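Local structure of GntR-family protein transcriptional regulator (3F8M) at residues His16-Val19 / Arg20-Asp24; Lys148-Ala151 / Gln152-Pro155; Ser226-Gly230 / Asp231-Phe235. The protein represses the phnDCE operon for phosphate uptake when phosphate is available to the cell, acting as a DNA-binding transcription regulator of the GntR family. All coordinates share one frame; numbering follows the deposited sequence.

Interaction 1 of 3, residues His16-Val19 / Arg20-Asp24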
ATOM      1  N   HIS A  16     -11.460 -27.019 -21.143  1.00 52.93           N
ATOM      2  CA  HIS A  16     -11.263 -25.698 -20.515  1.00 52.69           C
ATOM      3  C   HIS A  16     -10.114 -25.708 -19.492  1.00 52.14           C
ATOM      4  O   HIS A  16      -9.445 -24.688 -19.272  1.00 51.82           O
ATOM      5  CB  HIS A  16     -12.557 -25.243 -19.823  1.00 52.95           C
ATOM      6  CG  HIS A  16     -13.702 -24.988 -20.764  1.00 54.53           C
ATOM      7  ND1 HIS A  16     -14.638 -23.998 -20.545  1.00 56.14           N
ATOM      8  CD2 HIS A  16     -14.062 -25.595 -21.923  1.00 56.43           C
ATOM      9  CE1 HIS A  16     -15.526 -24.006 -21.525  1.00 56.55           C
ATOM     10  NE2 HIS A  16     -15.197 -24.967 -22.374  1.00 56.88           N
ATOM     11  N   GLN A  17      -9.909 -26.858 -18.852  1.00 51.36           N
ATOM     12  CA  GLN A  17      -8.775 -27.055 -17.941  1.00 50.67           C
ATOM     13  C   GLN A  17      -7.471 -27.224 -18.727  1.00 49.63           C
ATOM     14  O   GLN A  17      -6.438 -26.673 -18.345  1.00 49.85           O
ATOM     15  CB  GLN A  17      -8.990 -28.284 -17.052  1.00 50.79           C
ATOM     16  CG  GLN A  17     -10.027 -28.129 -15.946  1.00 52.48           C
ATOM     17  CD  GLN A  17      -9.939 -29.250 -14.906  1.00 54.19           C
ATOM     18  OE1 GLN A  17      -9.938 -30.438 -15.249  1.00 55.10           O
ATOM     19  NE2 GLN A  17      -9.866 -28.873 -13.629  1.00 54.17           N
ATOM     20  N   VAL A  18      -7.541 -27.992 -19.818  1.00 48.42           N
ATOM     21  CA  VAL A  18      -6.384 -28.271 -20.680  1.00 47.28           C
ATOM     22  C   VAL A  18      -5.813 -27.005 -21.338  1.00 46.47           C
ATOM     23  O   VAL A  18      -4.587 -26.842 -21.386  1.00 46.35           O
ATOM     24  CB  VAL A  18      -6.689 -29.391 -21.718  1.00 47.58           C
ATOM     25  CG1 VAL A  18      -5.578 -29.513 -22.758  1.00 47.67           C
ATOM     26  CG2 VAL A  18      -6.899 -30.731 -20.997  1.00 47.02           C
ATOM     27  N   VAL A  19      -6.680 -26.113 -21.826  1.00 45.25           N
ATOM     28  CA  VAL A  19      -6.210 -24.843 -22.400  1.00 43.87           C
ATOM     29  C   VAL A  19      -5.410 -24.015 -21.381  1.00 43.27           C
ATOM     30  O   VAL A  19      -4.338 -23.506 -21.716  1.00 42.51           O
ATOM     31  CB  VAL A  19      -7.338 -23.997 -23.074  1.00 44.17           C
ATOM     32  CG1 VAL A  19      -8.046 -23.070 -22.071  1.00 43.17           C
ATOM     33  CG2 VAL A  19      -6.751 -23.193 -24.263  1.00 43.35           C
ATOM     34  N   ARG A  20      -5.916 -23.909 -20.146  1.00 42.51           N
ATOM     35  CA  ARG A  20      -5.191 -23.230 -19.068  1.00 42.23           C
ATOM     36  C   ARG A  20      -3.825 -23.869 -18.778  1.00 41.40           C
ATOM     37  O   ARG A  20      -2.866 -23.167 -18.458  1.00 41.61           O
ATOM     38  CB  ARG A  20      -6.032 -23.154 -17.793  1.00 42.39           C
ATOM     39  CG  ARG A  20      -6.955 -21.927 -17.744  1.00 45.04           C
ATOM     40  CD  ARG A  20      -8.271 -22.196 -16.977  1.00 46.22           C
ATOM     41  NE  ARG A  20      -9.238 -21.094 -17.113  1.00 47.27           N
ATOM     42  CZ  ARG A  20     -10.269 -21.085 -17.960  1.00 48.61           C
ATOM     43  NH1 ARG A  20     -10.488 -22.116 -18.774  1.00 49.36           N
ATOM     44  NH2 ARG A  20     -11.081 -20.038 -18.008  1.00 48.82           N
ATOM     45  N   ALA A  21      -3.730 -25.187 -18.918  1.00 40.49           N
ATOM     46  CA  ALA A  21      -2.462 -25.893 -18.700  1.00 39.28           C
ATOM     47  C   ALA A  21      -1.514 -25.682 -19.879  1.00 38.67           C
ATOM     48  O   ALA A  21      -0.295 -25.610 -19.702  1.00 37.75           O
ATOM     49  CB  ALA A  21      -2.711 -27.391 -18.485  1.00 39.68           C
ATOM     50  N   GLU A  22      -2.083 -25.606 -21.078  1.00 37.73           N
ATOM     51  CA  GLU A  22      -1.296 -25.382 -22.285  1.00 38.25           C
ATOM     52  C   GLU A  22      -0.710 -23.955 -22.289  1.00 37.26           C
ATOM     53  O   GLU A  22       0.405 -23.748 -22.778  1.00 37.34           O
ATOM     54  CB  GLU A  22      -2.120 -25.670 -23.551  1.00 38.57           C
ATOM     55  CG  GLU A  22      -2.276 -27.169 -23.885  1.00 41.36           C
ATOM     56  CD  GLU A  22      -1.122 -27.721 -24.732  1.00 45.56           C
ATOM     57  OE1 GLU A  22      -0.017 -27.126 -24.722  1.00 45.77           O
ATOM     58  OE2 GLU A  22      -1.324 -28.760 -25.417  1.00 47.34           O
ATOM     59  N   LEU A  23      -1.445 -22.986 -21.734  1.00 35.77           N
ATOM     60  CA  LEU A  23      -0.942 -21.606 -21.675  1.00 35.87           C
ATOM     61  C   LEU A  23       0.211 -21.518 -20.673  1.00 36.01           C
ATOM     62  O   LEU A  23       1.198 -20.814 -20.908  1.00 34.99           O
ATOM     63  CB  LEU A  23      -2.041 -20.581 -21.349  1.00 34.62           C
ATOM     64  CG  LEU A  23      -3.141 -20.400 -22.411  1.00 35.21           C
ATOM     65  CD1 LEU A  23      -4.311 -19.643 -21.845  1.00 34.10           C
ATOM     66  CD2 LEU A  23      -2.617 -19.725 -23.671  1.00 30.82           C
ATOM     67  N   ASP A  24       0.082 -22.245 -19.567  1.00 35.98           N
ATOM     68  CA  ASP A  24       1.171 -22.345 -18.584  1.00 37.47           C
ATOM     69  C   ASP A  24       2.443 -22.937 -19.219  1.00 36.91           C
ATOM     70  O   ASP A  24       3.531 -22.392 -19.052  1.00 37.01           O
ATOM     71  CB  ASP A  24       0.755 -23.175 -17.369  1.00 37.71           C
ATOM     72  CG  ASP A  24      -0.046 -22.375 -16.349  1.00 41.50           C
ATOM     73  OD1 ASP A  24      -0.128 -21.131 -16.474  1.00 42.59           O
ATOM     74  OD2 ASP A  24      -0.595 -23.005 -15.406  1.00 44.10           O
TER
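H16 and R20, one helical turn apart, meet through the carbonyl oxygen of H16, which accepts a hydrogen bond from the guanidinium of R20: NH1 of R20 lies 2.8 Å from O of H16, with an N-H...O angle of 151°. The oxygen sits at the edge of the guanidinium, almost exactly in its plane, while the nitrogen stands above the carbonyl plane of H16. A bend at chi2 (148°) turns the arginine chain back toward the start of the helix and brings NH1 to this oxygen; CD of R20 passes 3.6 Å from O of H16 on the way. Q17 follows with a routine helical bond, its O accepting from N of A21 at 3.1 Å, and the small methyl of A21 rests near the carbonyls of Q17 and V18. V18 takes part in the same way: its O receives N of E22 at 2.8 Å, and CG of E22 lies against that oxygen at 3.4 Å. The acidic end of E22 leads on to R25, with which it forms a salt bridge. V19 is buried, its branched side chain packing on F46 and V48, and its O accepts from N of L23 at 2.9 Å. L23, also apolar and buried, lies on F36 and on A56 of helix 50-62. Because NH2 of R20 forms a salt bridge with E59 of that same helix, one guanidinium serves two partners: it occupies a carbonyl in the first turn of helix 15-29 and ties this helix to its neighbour in the winged helix-turn-helix domain, two bonds that together should restrict its rotation.

Interaction 2 of 3, residues Lys148-Ala151 / Gln152-Pro155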
ATOM      1  N   LYS A 148      16.855  -0.615  11.281  1.00 14.46           N
ATOM      2  CA  LYS A 148      17.603  -0.079  12.451  1.00 14.84           C
ATOM      3  C   LYS A 148      17.224  -0.919  13.653  1.00 15.01           C
ATOM      4  O   LYS A 148      16.060  -1.051  13.974  1.00 16.81           O
ATOM      5  CB  LYS A 148      17.234   1.375  12.707  1.00 14.82           C
ATOM      6  CG  LYS A 148      17.810   2.262  11.632  1.00 17.04           C
ATOM      7  CD  LYS A 148      17.304   3.665  11.764  1.00 18.27           C
ATOM      8  CE  LYS A 148      17.785   4.466  10.546  1.00 22.52           C
ATOM      9  NZ  LYS A 148      17.483   5.918  10.748  1.00 26.27           N
ATOM     10  N   LEU A 149      18.219  -1.460  14.340  1.00 15.30           N
ATOM     11  CA  LEU A 149      17.982  -2.376  15.435  1.00 15.19           C
ATOM     12  C   LEU A 149      18.641  -1.784  16.683  1.00 15.68           C
ATOM     13  O   LEU A 149      19.714  -1.208  16.571  1.00 15.75           O
ATOM     14  CB  LEU A 149      18.688  -3.711  15.143  1.00 14.84           C
ATOM     15  CG  LEU A 149      18.265  -4.498  13.885  1.00 13.38           C
ATOM     16  CD1 LEU A 149      19.258  -5.614  13.548  1.00 20.93           C
ATOM     17  CD2 LEU A 149      16.847  -5.072  14.193  1.00 15.79           C
ATOM     18  N   PRO A 150      18.000  -1.945  17.851  1.00 17.26           N
ATOM     19  CA  PRO A 150      18.703  -1.620  19.107  1.00 17.68           C
ATOM     20  C   PRO A 150      19.834  -2.648  19.308  1.00 18.07           C
ATOM     21  O   PRO A 150      19.546  -3.835  19.491  1.00 19.34           O
ATOM     22  CB  PRO A 150      17.590  -1.731  20.168  1.00 17.37           C
ATOM     23  CG  PRO A 150      16.581  -2.735  19.585  1.00 18.83           C
ATOM     24  CD  PRO A 150      16.621  -2.396  18.074  1.00 16.07           C
ATOM     25  N   ALA A 151      21.082  -2.207  19.146  1.00 19.37           N
ATOM     26  CA  ALA A 151      22.262  -3.097  19.048  1.00 19.75           C
ATOM     27  C   ALA A 151      22.410  -3.969  20.265  1.00 22.01           C
ATOM     28  O   ALA A 151      22.870  -5.118  20.156  1.00 21.17           O
ATOM     29  CB  ALA A 151      23.531  -2.300  18.887  1.00 20.52           C
ATOM     30  N   GLN A 152      22.018  -3.423  21.420  1.00 22.54           N
ATOM     31  CA  GLN A 152      22.104  -4.138  22.714  0.70 23.78           C
ATOM     32  C   GLN A 152      21.291  -5.411  22.737  1.00 23.58           C
ATOM     33  O   GLN A 152      21.625  -6.384  23.412  1.00 23.35           O
ATOM     34  CB  GLN A 152      21.727  -3.204  23.875  0.70 24.38           C
ATOM     35  CG  GLN A 152      22.807  -2.150  24.052  0.70 27.75           C
ATOM     36  CD  GLN A 152      22.911  -1.567  25.438  0.70 31.48           C
ATOM     37  OE1 GLN A 152      21.908  -1.176  26.061  0.70 33.17           O
ATOM     38  NE2 GLN A 152      24.147  -1.464  25.924  0.70 32.73           N
ATOM     39  N   ARG A 153      20.183  -5.406  21.999  1.00 22.11           N
ATOM     40  CA  ARG A 153      19.313  -6.590  21.941  1.00 21.73           C
ATOM     41  C   ARG A 153      19.885  -7.763  21.144  1.00 21.20           C
ATOM     42  O   ARG A 153      19.385  -8.876  21.267  1.00 20.56           O
ATOM     43  CB  ARG A 153      17.926  -6.278  21.374  1.00 22.05           C
ATOM     44  CG  ARG A 153      17.020  -5.332  22.220  1.00 21.66           C
ATOM     45  CD  ARG A 153      15.556  -5.553  21.840  1.00 23.35           C
ATOM     46  NE  ARG A 153      15.107  -6.886  22.228  1.00 23.15           N
ATOM     47  CZ  ARG A 153      13.867  -7.341  22.131  1.00 24.25           C
ATOM     48  NH1 ARG A 153      12.890  -6.579  21.640  1.00 25.80           N
ATOM     49  NH2 ARG A 153      13.595  -8.578  22.534  1.00 25.49           N
ATOM     50  N   TYR A 154      20.898  -7.524  20.320  1.00 19.65           N
ATOM     51  CA  TYR A 154      21.353  -8.568  19.369  1.00 20.63           C
ATOM     52  C   TYR A 154      22.855  -8.790  19.339  1.00 20.21           C
ATOM     53  O   TYR A 154      23.483  -8.655  18.301  1.00 18.76           O
ATOM     54  CB  TYR A 154      20.835  -8.274  17.927  1.00 19.42           C
ATOM     55  CG  TYR A 154      19.360  -7.972  17.893  1.00 20.59           C
ATOM     56  CD1 TYR A 154      18.416  -8.985  18.055  1.00 20.52           C
ATOM     57  CD2 TYR A 154      18.908  -6.662  17.685  1.00 17.16           C
ATOM     58  CE1 TYR A 154      17.046  -8.697  18.024  1.00 21.81           C
ATOM     59  CE2 TYR A 154      17.544  -6.368  17.648  1.00 20.60           C
ATOM     60  CZ  TYR A 154      16.620  -7.394  17.841  1.00 20.53           C
ATOM     61  OH  TYR A 154      15.275  -7.108  17.792  1.00 20.69           O
ATOM     62  N   PRO A 155      23.468  -9.171  20.488  1.00 21.05           N
ATOM     63  CA  PRO A 155      24.904  -9.393  20.382  1.00 20.17           C
ATOM     64  C   PRO A 155      25.229 -10.527  19.404  1.00 21.11           C
ATOM     65  O   PRO A 155      24.474 -11.515  19.259  1.00 20.79           O
ATOM     66  CB  PRO A 155      25.344  -9.753  21.843  1.00 21.28           C
ATOM     67  CG  PRO A 155      24.113 -10.259  22.478  1.00 21.16           C
ATOM     68  CD  PRO A 155      22.944  -9.472  21.827  1.00 22.36           C
TER
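Y154 folds its ring back against L149 and P150 at the end of strand 140-150, crossing the side chain of L149 at about a right angle. CE2 of Y154 lies 3.8 Å from both CD2 and CB of L149. With CG beside its own backbone N (chi1 -49°), the tyrosine also brings CD2 to 3.4 Å from O of P150. L149 and this carbonyl approach the ring obliquely, whereas CB of R153 lies on one face of the Y154 ring, 3.7 Å above its centre. P150 and R153 run side by side and point the same way, with CG of P150 3.7 Å from CG of R153 and the puckered pyrrolidine lying along the aliphatic part of the arginine. Two i to i+3 backbone bonds build the 3-10 turn, N of R153 to O of P150 at 3.0 Å and N of Y154 to O of A151 at 3.1 Å. R153 forms a salt bridge with D215 and bonds to O of A220, and OH of Y154 bonds to O of I221. The turn thus ends strand 140-150 of the UTRA domain and leads to helix 157-160, with P150 packed on L120 of helix 114-120, L149 on strand 220-229 and A151 on P127.

Interaction 3 of 3, residues Ser226-Gly230 / Asp231-Phe235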
ATOM      1  N   SER A 226      11.351   0.358   3.997  1.00 17.89           N
ATOM      2  CA  SER A 226      11.529  -0.430   2.781  1.00 17.61           C
ATOM      3  C   SER A 226      11.061   0.437   1.608  1.00 16.91           C
ATOM      4  O   SER A 226       9.949   0.956   1.658  1.00 19.35           O
ATOM      5  CB  SER A 226      10.706  -1.695   2.880  1.00 19.31           C
ATOM      6  OG  SER A 226      10.918  -2.355   4.128  1.00 24.69           O
ATOM      7  N   LEU A 227      11.920   0.656   0.613  1.00 17.59           N
ATOM      8  CA  LEU A 227      11.563   1.437  -0.552  1.00 17.25           C
ATOM      9  C   LEU A 227      11.516   0.444  -1.719  1.00 18.00           C
ATOM     10  O   LEU A 227      12.555  -0.122  -2.083  1.00 17.68           O
ATOM     11  CB  LEU A 227      12.584   2.544  -0.790  1.00 18.02           C
ATOM     12  CG  LEU A 227      12.312   3.493  -1.964  1.00 17.66           C
ATOM     13  CD1 LEU A 227      11.332   4.605  -1.529  1.00 21.48           C
ATOM     14  CD2 LEU A 227      13.602   4.089  -2.570  1.00 20.36           C
ATOM     15  N   TYR A 228      10.312   0.207  -2.271  1.00 17.71           N
ATOM     16  CA  TYR A 228      10.123  -0.812  -3.314  1.00 17.74           C
ATOM     17  C   TYR A 228       9.710  -0.146  -4.625  1.00 18.83           C
ATOM     18  O   TYR A 228       8.948   0.812  -4.592  1.00 19.24           O
ATOM     19  CB  TYR A 228       8.982  -1.733  -2.913  1.00 18.34           C
ATOM     20  CG  TYR A 228       9.221  -2.726  -1.781  1.00 21.29           C
ATOM     21  CD1 TYR A 228       9.924  -3.906  -2.024  1.00 26.64           C
ATOM     22  CD2 TYR A 228       8.712  -2.507  -0.503  1.00 23.50           C
ATOM     23  CE1 TYR A 228      10.134  -4.841  -1.012  1.00 31.20           C
ATOM     24  CE2 TYR A 228       8.913  -3.454   0.541  1.00 27.58           C
ATOM     25  CZ  TYR A 228       9.626  -4.608   0.258  1.00 32.09           C
ATOM     26  OH  TYR A 228       9.861  -5.574   1.211  1.00 38.35           O
ATOM     27  N   ARG A 229      10.209  -0.653  -5.752  1.00 18.68           N
ATOM     28  CA  ARG A 229       9.760  -0.156  -7.075  1.00 19.58           C
ATOM     29  C   ARG A 229       8.321  -0.580  -7.259  1.00 18.65           C
ATOM     30  O   ARG A 229       7.996  -1.757  -7.124  1.00 17.94           O
ATOM     31  CB  ARG A 229      10.609  -0.762  -8.197  1.00 18.33           C
ATOM     32  CG  ARG A 229      12.029  -0.207  -8.292  1.00 21.18           C
ATOM     33  CD  ARG A 229      12.803  -0.965  -9.381  1.00 24.22           C
ATOM     34  NE  ARG A 229      12.125  -0.803 -10.682  1.00 23.93           N
ATOM     35  CZ  ARG A 229      12.729  -0.363 -11.781  1.00 26.43           C
ATOM     36  NH1 ARG A 229      14.014  -0.040 -11.748  1.00 27.92           N
ATOM     37  NH2 ARG A 229      12.048  -0.251 -12.926  1.00 24.87           N
ATOM     38  N   GLY A 230       7.463   0.383  -7.565  1.00 20.59           N
ATOM     39  CA  GLY A 230       6.009   0.097  -7.733  1.00 21.22           C
ATOM     40  C   GLY A 230       5.774  -0.942  -8.835  1.00 22.83           C
ATOM     41  O   GLY A 230       4.866  -1.766  -8.721  1.00 24.23           O
ATOM     42  N   ASP A 231       6.628  -0.938  -9.852  1.00 23.79           N
ATOM     43  CA  ASP A 231       6.513  -1.869 -11.007  1.00 23.84           C
ATOM     44  C   ASP A 231       6.959  -3.307 -10.696  1.00 23.96           C
ATOM     45  O   ASP A 231       6.779  -4.219 -11.525  1.00 23.77           O
ATOM     46  CB  ASP A 231       7.180  -1.297 -12.276  1.00 23.73           C
ATOM     47  CG  ASP A 231       8.680  -1.050 -12.134  1.00 26.45           C
ATOM     48  OD1 ASP A 231       9.311  -1.418 -11.091  1.00 21.23           O
ATOM     49  OD2 ASP A 231       9.232  -0.437 -13.068  1.00 25.62           O
ATOM     50  N   ARG A 232       7.464  -3.549  -9.481  1.00 21.63           N
ATOM     51  CA  ARG A 232       7.902  -4.895  -9.145  1.00 21.78           C
ATOM     52  C   ARG A 232       7.223  -5.445  -7.899  1.00 21.48           C
ATOM     53  O   ARG A 232       7.497  -6.580  -7.452  1.00 22.06           O
ATOM     54  CB  ARG A 232       9.453  -4.956  -9.054  1.00 22.54           C
ATOM     55  CG  ARG A 232      10.118  -5.070 -10.453  1.00 24.88           C
ATOM     56  CD  ARG A 232      11.500  -4.429 -10.581  1.00 28.45           C
ATOM     57  NE  ARG A 232      11.900  -4.234 -11.988  1.00 28.62           N
ATOM     58  CZ  ARG A 232      13.099  -3.807 -12.399  1.00 32.28           C
ATOM     59  NH1 ARG A 232      14.096  -3.531 -11.523  1.00 25.68           N
ATOM     60  NH2 ARG A 232      13.324  -3.666 -13.717  1.00 29.48           N
ATOM     61  N   MET A 233       6.301  -4.681  -7.325  1.00 20.20           N
ATOM     62  CA  MET A 233       5.752  -5.119  -6.073  1.00 20.43           C
ATOM     63  C   MET A 233       4.281  -4.798  -5.940  1.00 20.54           C
ATOM     64  O   MET A 233       3.852  -3.694  -6.314  1.00 21.30           O
ATOM     65  CB  MET A 233       6.570  -4.480  -4.933  1.00 21.15           C
ATOM     66  CG  MET A 233       6.000  -4.685  -3.537  1.00 23.47           C
ATOM     67  SD  MET A 233       6.170  -6.405  -2.988  1.00 34.16           S
ATOM     68  CE  MET A 233       7.825  -6.776  -3.603  1.00 23.53           C
ATOM     69  N   THR A 234       3.524  -5.750  -5.412  1.00 19.82           N
ATOM     70  CA  THR A 234       2.137  -5.544  -4.998  1.00 21.25           C
ATOM     71  C   THR A 234       2.005  -5.968  -3.566  1.00 22.16           C
ATOM     72  O   THR A 234       2.529  -7.008  -3.199  1.00 23.15           O
ATOM     73  CB  THR A 234       1.167  -6.403  -5.840  1.00 20.13           C
ATOM     74  OG1 THR A 234       1.276  -6.005  -7.198  1.00 22.34           O
ATOM     75  CG2 THR A 234      -0.230  -6.220  -5.390  1.00 20.17           C
ATOM     76  N   PHE A 235       1.295  -5.192  -2.751  1.00 23.79           N
ATOM     77  CA  PHE A 235       0.955  -5.635  -1.411  1.00 26.12           C
ATOM     78  C   PHE A 235      -0.481  -6.080  -1.316  1.00 27.65           C
ATOM     79  O   PHE A 235      -1.349  -5.484  -1.935  1.00 28.12           O
ATOM     80  CB  PHE A 235       1.232  -4.529  -0.406  1.00 26.99           C
ATOM     81  CG  PHE A 235       2.686  -4.266  -0.217  1.00 29.83           C
ATOM     82  CD1 PHE A 235       3.468  -5.156   0.519  1.00 30.88           C
ATOM     83  CD2 PHE A 235       3.278  -3.178  -0.799  1.00 31.21           C
ATOM     84  CE1 PHE A 235       4.806  -4.937   0.678  1.00 32.14           C
ATOM     85  CE2 PHE A 235       4.629  -2.960  -0.655  1.00 34.01           C
ATOM     86  CZ  PHE A 235       5.389  -3.837   0.091  1.00 34.03           C
TER
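The carboxylate of D231 is gripped side-on by R229, which offers one nitrogen to each oxygen. NH2 of R229 lies 2.8 Å from OD2 of D231 and NE of R229 2.9 Å from OD1 of D231, the latter bond nearly straight at 172°. Both oxygens use their syn lone pairs, and the two flat groups are almost coplanar, the side-on, two-nitrogen geometry of a bidentate salt bridge. D231 reaches it by placing CG between its backbone N and carbonyl carbon (chi1 62°), which turns the short acid back toward R229. The guanidinium of R232 stacks on that of R229, nearly parallel, with centres 3.5 Å apart. Such like charges are probably made tolerable by D231 and by carbonyl oxygens, since NH1 of R232 bonds to O of R141 and NH1 of R229 to O of L198. On the other side of the contact the packing is largely apolar. M233 crosses one face of the Y228 ring, its CE 3.9 Å from CD1 of Y228; its sulfur makes a Met-aromatic contact with that ring and also stands over a face of F235. F235 presents its edge to the face of Y228, CZ of F235 lying 3.6 Å from CE2 of Y228, in an offset edge-to-face pair. N of R232 bonds to O of R229 at 3.0 Å, closing a type I beta-turn over R229-R232; the N-to-C directions of segments 226-229 and 233-235 differ by 119°. The chain leaves the six-stranded UTRA sheet here, strand 233-240 pairs in parallel with strand 80-83, and F235 joins an antiparallel ladder with the second subunit.

How the interactions relate
The three contacts follow one another along the chain without interlacing. Interaction 1 belongs to the N-terminal DNA-binding domain, on helix 15-29, while interactions 2 and 3 both lie in the UTRA domain. The centres of interactions 1 and 2 are about 51 Å apart, on opposite sides of the chain's centre. Strands 140-150 and 220-229 are neighbours in one antiparallel sheet, so interactions 2 and 3 share it, although their nearest atoms remain about 9 Å apart. Interaction 3 lies near the chain's centre, where T234 and F235 meet the second subunit. The DNA-binding and UTRA parts are thus separate, and the subunit contact at interaction 3 is nearer the DNA-binding domain than interaction 2 is, consistent with a place between the two.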